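Local coordinates for hemin degrading factor (Pseudomonas aeruginosa, PDB 4MF9), which binds heme b and probably takes part in heme trafficking and degradation, at residues Glu49-Val55 / Gln178-Leu184; Leu69-Glu75 / Leu169-Leu173; Pro261-Val266 / Ile333-Ala339. One frame throughout, in Å; residues are numbered along the deposited sequence.

Contact 1: residues Glu49-Val55 / Gln178-Leu184; sequences ELVASRV and QDAVLAL
The methyl group of Ala-52, on helix 47-52, lies against Leu-182, CB to CB 4.1 Å. Residues Glu-49 to Ala-52 are helical, and a type I turn from Ala-52 to Val-55 follows, closed by Val-55 N to Ala-52 O at 3.2 Å. Residues Gln-178 to Leu-184 form an irregular loop with positive phi at Asp-179 (74°) and Leu-182 (83°). The two segments pass in opposite senses: the CA atoms of Glu-49 and Leu-182 are 6.0 Å apart, those of Ala-52 and Ala-180 4.6 Å. That close approach is possible between two alanines, and Ala-180 CB comes within 3.0 Å of Ala-52 O. In the fold, the loop between helices 166-173 and 201-210 is here laid along helix 47-52, while Val-51 and Val-55 rest on Phe-128 and Leu-182 on Ala-126, both of strand 124-133. No direct hydrogen bond joins the segments; a water donates to Glu-49 O (2.9 Å) and Ala-180 O (2.6 Å). The turn brings Val-55 CB to 3.2 Å from Asp-179 O. Glu-49, whose OE1 is hydrogen-bonded to Ser-46, also sets that atom 3.6 Å from Leu-184 CD1.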
# COMPACT_ATOMS: atom_id res chain seq x y z
N GLU A 49 -1.61 6.04 -18.03
CA GLU A 49 -1.94 6.47 -19.36
C GLU A 49 -3.37 6.95 -19.45
O GLU A 49 -3.64 7.95 -20.00
CB GLU A 49 -1.73 5.35 -20.31
CG GLU A 49 -0.31 5.11 -20.66
CD GLU A 49 -0.12 3.81 -21.42
OE1 GLU A 49 -0.03 2.73 -20.80
OE2 GLU A 49 -0.14 3.90 -22.65
N LEU A 50 -4.25 6.20 -18.81
CA LEU A 50 -5.68 6.51 -18.78
C LEU A 50 -5.90 7.87 -18.13
O LEU A 50 -6.61 8.72 -18.68
CB LEU A 50 -6.46 5.43 -18.02
CG LEU A 50 -7.82 4.98 -18.56
CD1 LEU A 50 -8.60 4.17 -17.53
CD2 LEU A 50 -8.66 6.14 -19.01
N VAL A 51 -5.28 8.08 -16.98
CA VAL A 51 -5.37 9.37 -16.29
C VAL A 51 -4.79 10.52 -17.13
O VAL A 51 -5.37 11.61 -17.20
CB VAL A 51 -4.70 9.31 -14.89
CG1 VAL A 51 -4.69 10.68 -14.24
CG2 VAL A 51 -5.41 8.29 -14.00
N ALA A 52 -3.66 10.28 -17.78
CA ALA A 52 -3.07 11.31 -18.64
C ALA A 52 -3.98 11.64 -19.82
O ALA A 52 -3.93 12.75 -20.34
CB ALA A 52 -1.70 10.88 -19.13
N SER A 53 -4.83 10.70 -20.24
CA SER A 53 -5.77 11.02 -21.32
C SER A 53 -6.82 12.03 -20.85
O SER A 53 -7.56 12.59 -21.67
CB SER A 53 -6.46 9.75 -21.83
OG SER A 53 -7.56 9.41 -21.01
N ARG A 54 -6.92 12.23 -19.54
CA ARG A 54 -7.78 13.20 -18.90
C ARG A 54 -7.28 14.65 -18.87
O ARG A 54 -8.01 15.54 -18.58
CB ARG A 54 -8.12 12.75 -17.46
CG ARG A 54 -8.82 11.41 -17.35
CD ARG A 54 -9.16 10.99 -15.94
NE ARG A 54 -10.13 11.85 -15.32
CZ ARG A 54 -10.92 11.46 -14.35
NH1 ARG A 54 -10.80 10.24 -13.88
NH2 ARG A 54 -11.83 12.25 -13.86
N VAL A 55 -6.01 14.85 -19.13
CA VAL A 55 -5.41 16.17 -18.97
C VAL A 55 -6.02 17.15 -19.98
O VAL A 55 -6.16 16.83 -21.16
CB VAL A 55 -3.89 16.13 -19.11
CG1 VAL A 55 -3.31 17.54 -19.04
CG2 VAL A 55 -3.29 15.26 -18.02
N GLN A 178 1.89 20.24 -20.06
CA GLN A 178 0.70 19.61 -19.52
C GLN A 178 0.47 18.21 -20.08
O GLN A 178 0.25 17.27 -19.32
CB GLN A 178 -0.51 20.52 -19.65
CG GLN A 178 -0.62 21.45 -18.46
CD GLN A 178 -0.66 20.66 -17.17
OE1 GLN A 178 -1.51 19.79 -17.00
NE2 GLN A 178 0.27 20.94 -16.26
N ASP A 179 0.34 18.07 -21.37
CA ASP A 179 0.59 16.83 -21.99
C ASP A 179 -0.48 15.79 -21.76
O ASP A 179 -1.28 15.96 -20.88
CB ASP A 179 1.90 16.28 -21.50
CG ASP A 179 2.74 15.81 -22.57
OD1 ASP A 179 3.52 14.86 -22.36
OD2 ASP A 179 2.66 16.40 -23.65
N ALA A 180 -0.55 14.77 -22.56
CA ALA A 180 -1.47 13.72 -22.23
C ALA A 180 -0.96 12.33 -22.61
O ALA A 180 -1.73 11.44 -22.73
CB ALA A 180 -2.81 14.01 -22.83
N VAL A 181 0.34 12.20 -22.75
CA VAL A 181 0.87 10.98 -23.25
C VAL A 181 1.46 10.03 -22.19
O VAL A 181 1.03 8.88 -22.08
CB VAL A 181 1.81 11.30 -24.42
CG1 VAL A 181 2.77 10.17 -24.71
CG2 VAL A 181 0.94 11.55 -25.64
N LEU A 182 2.39 10.54 -21.41
CA LEU A 182 3.01 9.81 -20.29
C LEU A 182 4.16 8.87 -20.70
O LEU A 182 3.94 7.84 -21.35
CB LEU A 182 1.98 9.06 -19.43
CG LEU A 182 2.59 8.52 -18.14
CD1 LEU A 182 3.30 9.66 -17.46
CD2 LEU A 182 1.55 7.91 -17.23
N ALA A 183 5.35 9.19 -20.25
CA ALA A 183 6.52 8.40 -20.57
C ALA A 183 6.61 7.17 -19.67
O ALA A 183 6.55 7.30 -18.48
CB ALA A 183 7.74 9.26 -20.37
N LEU A 184 6.83 6.01 -20.25
CA LEU A 184 6.94 4.79 -19.46
C LEU A 184 8.21 4.01 -19.79
O LEU A 184 8.51 3.76 -20.96
CB LEU A 184 5.72 3.89 -19.67
CG LEU A 184 4.33 4.50 -19.45
CD1 LEU A 184 3.27 3.45 -19.70
CD2 LEU A 184 4.19 5.07 -18.07
O HOH W 1 -2.62 9.02 -22.51

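Contact 2: residues Leu69-Glu75 / Leu169-Leu173; sequences LLPALGE and LVERL
Two helix ends pack with one leucine as the principal bump. Residues Leu-69 to Ala-72 belong to helix 66-72, kinked at Pro-71, whose ring nitrogen cannot donate to the turn before; the chain then tightens into a 3-10 turn at Gly-74 and Glu-75. Residues Leu-169 to Leu-173 are helical. The register runs in opposite senses, with CA atoms 7.0 Å apart for Leu-69 and Leu-173 and 7.2 Å for Ala-72 and Leu-169.

Leu-169, extended in the t,t rotamer, enters a hollow floored by the small Ala-72, its CG 4.3 Å from Ala-72 CB and its CD1 3.8 Å from Ala-72 O. The walls are leucines: Leu-169 CD2 lies 4.3 Å from Leu-69 CD2, and Leu-169 CD1 lies 4.5 Å from Leu-73 CD2. Leu-76 also touches this side chain. A second, shallower fit places Leu-173 CD1 4.2 Å from Leu-69 CB, so that Leu-69 lies against both leucines of the other helix.

At the exposed rim Arg-172 reaches across with chi1 and chi2 both t, and its NH2 forms a 2.8 Å salt bridge with Glu-75 OE1, over the buried leucines. Leu-70 touches Val-99 and Val-101 of strand 99-101, whereas Val-170 and Leu-173 touch Val-60 and Leu-62 of strand 59-62. The arrangement is thus a leucine-rich pair of oppositely running helices, set between edge strands of two different sheets within the N-terminal HemS/ChuX repeat.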
# COMPACT_ATOMS: atom_id res chain seq x y z
N LEU A 69 5.51 18.96 -3.10
CA LEU A 69 4.15 18.41 -3.17
C LEU A 69 3.70 17.74 -1.87
O LEU A 69 2.64 18.06 -1.33
CB LEU A 69 4.06 17.42 -4.34
CG LEU A 69 2.76 16.74 -4.79
CD1 LEU A 69 2.64 15.37 -4.18
CD2 LEU A 69 1.52 17.58 -4.48
N LEU A 70 4.50 16.82 -1.35
CA LEU A 70 4.11 16.05 -0.16
C LEU A 70 3.78 16.89 1.08
O LEU A 70 2.75 16.69 1.69
CB LEU A 70 5.14 14.96 0.16
CG LEU A 70 5.30 13.90 -0.92
CD1 LEU A 70 6.52 13.02 -0.65
CD2 LEU A 70 4.04 13.05 -1.04
N PRO A 71 4.66 17.85 1.47
CA PRO A 71 4.27 18.70 2.61
C PRO A 71 3.03 19.52 2.30
O PRO A 71 2.19 19.73 3.18
CB PRO A 71 5.48 19.63 2.79
CG PRO A 71 6.60 18.93 2.14
CD PRO A 71 6.01 18.17 0.99
N ALA A 72 2.91 19.98 1.05
CA ALA A 72 1.78 20.82 0.64
C ALA A 72 0.43 20.12 0.80
O ALA A 72 -0.59 20.79 1.03
CB ALA A 72 1.96 21.30 -0.80
N LEU A 73 0.39 18.82 0.72
CA LEU A 73 -0.85 18.14 0.87
C LEU A 73 -1.43 18.38 2.23
O LEU A 73 -2.56 18.20 2.43
CB LEU A 73 -0.72 16.66 0.60
CG LEU A 73 -0.35 16.25 -0.79
CD1 LEU A 73 -0.13 14.75 -0.99
CD2 LEU A 73 -1.28 16.77 -1.82
N GLY A 74 -0.57 18.75 3.16
CA GLY A 74 -1.03 19.09 4.50
C GLY A 74 -1.93 20.31 4.51
O GLY A 74 -2.68 20.53 5.47
N GLU A 75 -1.87 21.10 3.47
CA GLU A 75 -2.66 22.30 3.33
C GLU A 75 -4.15 21.94 3.18
O GLU A 75 -4.99 22.72 3.39
CB GLU A 75 -2.12 23.14 2.16
CG GLU A 75 -0.78 23.83 2.43
CD GLU A 75 0.03 24.27 1.19
OE1 GLU A 75 -0.47 24.23 0.08
OE2 GLU A 75 1.20 24.64 1.35
N LEU A 169 -2.72 25.12 -4.68
CA LEU A 169 -1.82 24.01 -4.72
C LEU A 169 -1.57 23.50 -6.10
O LEU A 169 -0.45 23.34 -6.50
CB LEU A 169 -2.41 22.88 -3.89
CG LEU A 169 -1.50 21.84 -3.32
CD1 LEU A 169 -2.37 21.06 -2.37
CD2 LEU A 169 -1.15 20.97 -4.47
N VAL A 170 -2.63 23.32 -6.85
CA VAL A 170 -2.51 22.86 -8.24
C VAL A 170 -1.67 23.82 -9.10
O VAL A 170 -0.74 23.39 -9.79
CB VAL A 170 -3.90 22.61 -8.86
CG1 VAL A 170 -3.79 22.44 -10.36
CG2 VAL A 170 -4.54 21.37 -8.24
N GLU A 171 -1.93 25.11 -9.00
CA GLU A 171 -1.23 26.11 -9.82
C GLU A 171 0.25 26.15 -9.53
O GLU A 171 1.02 26.25 -10.41
CB GLU A 171 -1.88 27.51 -9.76
CG GLU A 171 -0.94 28.69 -10.01
CD GLU A 171 -0.61 28.90 -11.48
OE1 GLU A 171 0.21 29.78 -11.77
OE2 GLU A 171 -1.20 28.24 -12.33
N ARG A 172 0.60 26.07 -8.27
CA ARG A 172 1.99 26.10 -7.82
C ARG A 172 2.80 24.90 -8.30
O ARG A 172 3.99 25.02 -8.63
CB ARG A 172 2.01 26.17 -6.29
CG ARG A 172 3.37 25.97 -5.65
CD ARG A 172 3.30 26.33 -4.18
NE ARG A 172 1.98 26.02 -3.63
CZ ARG A 172 1.60 26.29 -2.38
NH1 ARG A 172 2.45 26.89 -1.55
NH2 ARG A 172 0.38 25.98 -1.97
N LEU A 173 2.15 23.74 -8.36
CA LEU A 173 2.79 22.49 -8.75
C LEU A 173 2.54 22.10 -10.20
O LEU A 173 3.08 21.11 -10.68
CB LEU A 173 2.31 21.35 -7.84
CG LEU A 173 3.08 21.08 -6.55
CD1 LEU A 173 4.56 20.78 -6.83
CD2 LEU A 173 2.95 22.24 -5.59

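Contact 3: residues Pro261-Val266 / Ile333-Ala339; sequences PIMVFV and IVQLFGA. With HEM (protoporphyrin IX containing Fe), chain C.
The heme pocket takes part of its wall from this pair of neighbouring antiparallel strands. Their short axes approach to 4.5 Å, with N-to-C directions 158° apart. Met-263 with Phe-337 and Phe-265 with Gln-335 are hydrogen-bonded pairs: Met-263 N to Phe-337 O is 2.9 Å and Phe-337 N to Met-263 O 3.0 Å, while Phe-265 N to Gln-335 O is 2.9 Å and Gln-335 N to Phe-265 O 3.0 Å. Val-264 and Leu-336 form the non-hydrogen-bonded pair between them. Ile-262 pairs likewise with Gly-338, their CA atoms only 4.4 Å apart, and Ala-339 N closes the end on Pro-261 O at 3.2 Å.

In an antiparallel sheet to which both HemS/ChuX repeats contribute strands, strands 271-277 and 320-326 flank this pair, and one face is covered by helix 247-258, where Val-264 and Leu-336 both meet Phe-252. The opposite face, bearing Met-263, Phe-265, Gln-335 and Phe-337, turns to the heme, whose iron is bound by His-215. The two phenylalanine rings lie obliquely, centroids 5.0 Å apart and planes at 57°, with Phe-265 CE1 3.6 Å from Phe-337 CD2. Phe-265 CZ approaches the porphyrin meso carbon CHA to 3.5 Å. The first carbon of one propionate, CAA, lies over a face of the Phe-337 ring, and Phe-337 CZ is 3.5 Å from O1D of the other propionate. Met-263, extended at chi2, places SD 3.9 Å from the heme methyl CMA.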
# COMPACT_ATOMS: atom_id res chain seq x y z
N PRO A 261 -5.81 -3.26 19.83
CA PRO A 261 -5.18 -2.36 18.85
C PRO A 261 -4.10 -3.10 18.06
O PRO A 261 -3.17 -3.68 18.63
CB PRO A 261 -4.57 -1.27 19.74
CG PRO A 261 -4.33 -1.96 21.07
CD PRO A 261 -5.48 -2.91 21.22
N ILE A 262 -4.23 -3.08 16.74
CA ILE A 262 -3.31 -3.81 15.88
C ILE A 262 -2.68 -2.84 14.89
O ILE A 262 -2.97 -1.64 14.92
CB ILE A 262 -4.04 -4.90 15.12
CG1 ILE A 262 -5.15 -4.28 14.27
CG2 ILE A 262 -4.64 -5.91 16.11
CD1 ILE A 262 -5.89 -5.28 13.40
N MET A 263 -1.80 -3.31 14.04
CA MET A 263 -1.21 -2.57 12.94
C MET A 263 -1.44 -3.32 11.65
O MET A 263 -1.21 -4.48 11.61
CB MET A 263 0.27 -2.36 13.14
CG MET A 263 0.63 -1.62 14.39
SD MET A 263 2.35 -1.33 14.66
CE MET A 263 2.59 -0.07 13.44
N VAL A 264 -1.92 -2.64 10.64
CA VAL A 264 -2.16 -3.23 9.39
C VAL A 264 -1.33 -2.52 8.31
O VAL A 264 -1.59 -1.39 8.07
CB VAL A 264 -3.67 -3.15 9.01
CG1 VAL A 264 -3.93 -3.74 7.68
CG2 VAL A 264 -4.55 -3.79 10.07
N PHE A 265 -0.41 -3.24 7.69
CA PHE A 265 0.50 -2.71 6.66
C PHE A 265 0.02 -3.17 5.30
O PHE A 265 -0.12 -4.37 5.06
CB PHE A 265 1.93 -3.28 6.85
CG PHE A 265 2.71 -2.65 7.98
CD1 PHE A 265 2.32 -2.82 9.30
CD2 PHE A 265 3.88 -1.96 7.71
CE1 PHE A 265 3.07 -2.26 10.33
CE2 PHE A 265 4.62 -1.39 8.74
CZ PHE A 265 4.21 -1.54 10.05
N VAL A 266 -0.21 -2.27 4.41
CA VAL A 266 -0.51 -2.58 3.04
C VAL A 266 0.26 -1.71 2.07
O VAL A 266 0.22 -0.57 2.17
CB VAL A 266 -2.03 -2.43 2.76
CG1 VAL A 266 -2.36 -2.52 1.30
CG2 VAL A 266 -2.82 -3.48 3.53
N ILE A 333 0.65 -9.22 0.31
CA ILE A 333 -0.63 -8.54 0.34
C ILE A 333 -0.91 -7.58 1.47
O ILE A 333 -1.27 -6.43 1.30
CB ILE A 333 -1.77 -9.59 0.22
CG1 ILE A 333 -1.63 -10.41 -1.06
CG2 ILE A 333 -3.13 -8.99 0.39
CD1 ILE A 333 -2.35 -11.71 -1.04
N VAL A 334 -0.73 -8.09 2.67
CA VAL A 334 -0.94 -7.37 3.87
C VAL A 334 -0.16 -8.00 5.02
O VAL A 334 0.08 -9.14 4.97
CB VAL A 334 -2.42 -7.41 4.22
CG1 VAL A 334 -2.89 -8.83 4.34
CG2 VAL A 334 -2.75 -6.59 5.43
N GLN A 335 0.23 -7.22 6.00
CA GLN A 335 0.91 -7.74 7.18
C GLN A 335 0.22 -7.20 8.40
O GLN A 335 -0.15 -6.07 8.42
CB GLN A 335 2.34 -7.24 7.27
CG GLN A 335 3.34 -7.76 6.29
CD GLN A 335 4.69 -7.06 6.51
OE1 GLN A 335 5.63 -7.64 7.01
NE2 GLN A 335 4.74 -5.81 6.18
N LEU A 336 0.15 -8.02 9.43
CA LEU A 336 -0.41 -7.62 10.68
C LEU A 336 0.61 -7.69 11.81
O LEU A 336 1.26 -8.66 11.95
CB LEU A 336 -1.58 -8.50 11.01
CG LEU A 336 -2.91 -8.00 10.49
CD1 LEU A 336 -2.87 -8.04 9.01
CD2 LEU A 336 -4.00 -8.85 11.06
N PHE A 337 0.66 -6.66 12.63
CA PHE A 337 1.44 -6.71 13.86
C PHE A 337 0.53 -6.27 14.99
O PHE A 337 -0.63 -5.87 14.75
CB PHE A 337 2.64 -5.76 13.82
CG PHE A 337 3.61 -6.03 12.69
CD1 PHE A 337 4.86 -6.60 12.95
CD2 PHE A 337 3.30 -5.66 11.39
CE1 PHE A 337 5.76 -6.83 11.94
CE2 PHE A 337 4.21 -5.88 10.36
CZ PHE A 337 5.44 -6.47 10.64
N GLY A 338 1.04 -6.32 16.22
CA GLY A 338 0.37 -5.69 17.34
C GLY A 338 0.82 -4.25 17.43
O GLY A 338 1.93 -3.91 17.01
N ALA A 339 -0.02 -3.39 17.98
CA ALA A 339 0.36 -2.00 18.13
C ALA A 339 1.48 -1.88 19.16
O ALA A 339 1.40 -2.46 20.24
CB ALA A 339 -0.84 -1.16 18.53
CHA HEM C . 7.58 -2.01 10.92
CHB HEM C . 7.28 1.94 13.51
CHC HEM C . 10.00 4.21 10.26
CHD HEM C . 9.24 0.58 7.24
C1A HEM C . 7.34 -1.15 11.95
C2A HEM C . 6.74 -1.48 13.20
C3A HEM C . 6.68 -0.39 13.91
C4A HEM C . 7.19 0.64 13.11
CMA HEM C . 6.10 -0.28 15.29
CAA HEM C . 6.28 -2.82 13.67
CBA HEM C . 6.77 -3.26 15.08
CGA HEM C . 8.21 -3.59 14.97
O1A HEM C . 9.02 -3.19 15.80
O2A HEM C . 8.55 -4.25 14.02
C1B HEM C . 8.03 2.87 12.80
C2B HEM C . 8.23 4.14 13.34
C3B HEM C . 9.00 4.82 12.48
C4B HEM C . 9.26 3.89 11.35
CMB HEM C . 7.71 4.63 14.66
CAB HEM C . 9.44 6.22 12.72
CBB HEM C . 9.70 7.11 11.81
C1C HEM C . 10.06 3.44 9.16
C2C HEM C . 10.78 3.75 8.02
C3C HEM C . 10.58 2.72 7.15
C4C HEM C . 9.71 1.77 7.75
CMC HEM C . 11.64 4.96 7.81
CAC HEM C . 11.15 2.63 5.82
CBC HEM C . 10.69 1.70 5.05
C1D HEM C . 8.73 -0.47 8.01
C2D HEM C . 8.46 -1.85 7.50
C3D HEM C . 8.02 -2.55 8.55
C4D HEM C . 8.01 -1.61 9.67
CMD HEM C . 8.64 -2.43 6.12
CAD HEM C . 7.61 -4.00 8.54
CBD HEM C . 8.72 -4.83 9.17
CGD HEM C . 8.73 -6.32 8.98
O1D HEM C . 8.85 -6.97 10.00
O2D HEM C . 8.68 -6.88 7.90
NA HEM C . 7.60 0.17 11.91
NB HEM C . 8.66 2.73 11.62
NC HEM C . 9.46 2.27 8.96
ND HEM C . 8.43 -0.40 9.30
FE HEM C . 8.59 1.07 10.39

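Overall arrangement
After helices 17-30 and 36-42 the chain passes helix 47-52, then helix 66-72, runs through many strands, and returns by helix 166-173 to close contact 2. A few residues later, 178-184 meets 49-55 and closes contact 1, so contact 2 is nested inside the larger loop. Their nearest atoms are about 6 Å apart without touching. Both belong to the N-terminal half, contact 1 setting the loop after helix 166-173 against helix 47-52 and contact 2 pairing two helices. Contact 3 follows in series, closing strand against strand in the C-terminal repeat beside the heme. Contacts 1 and 3, with centres about 35 Å apart, lie on opposite sides of the chain's centre.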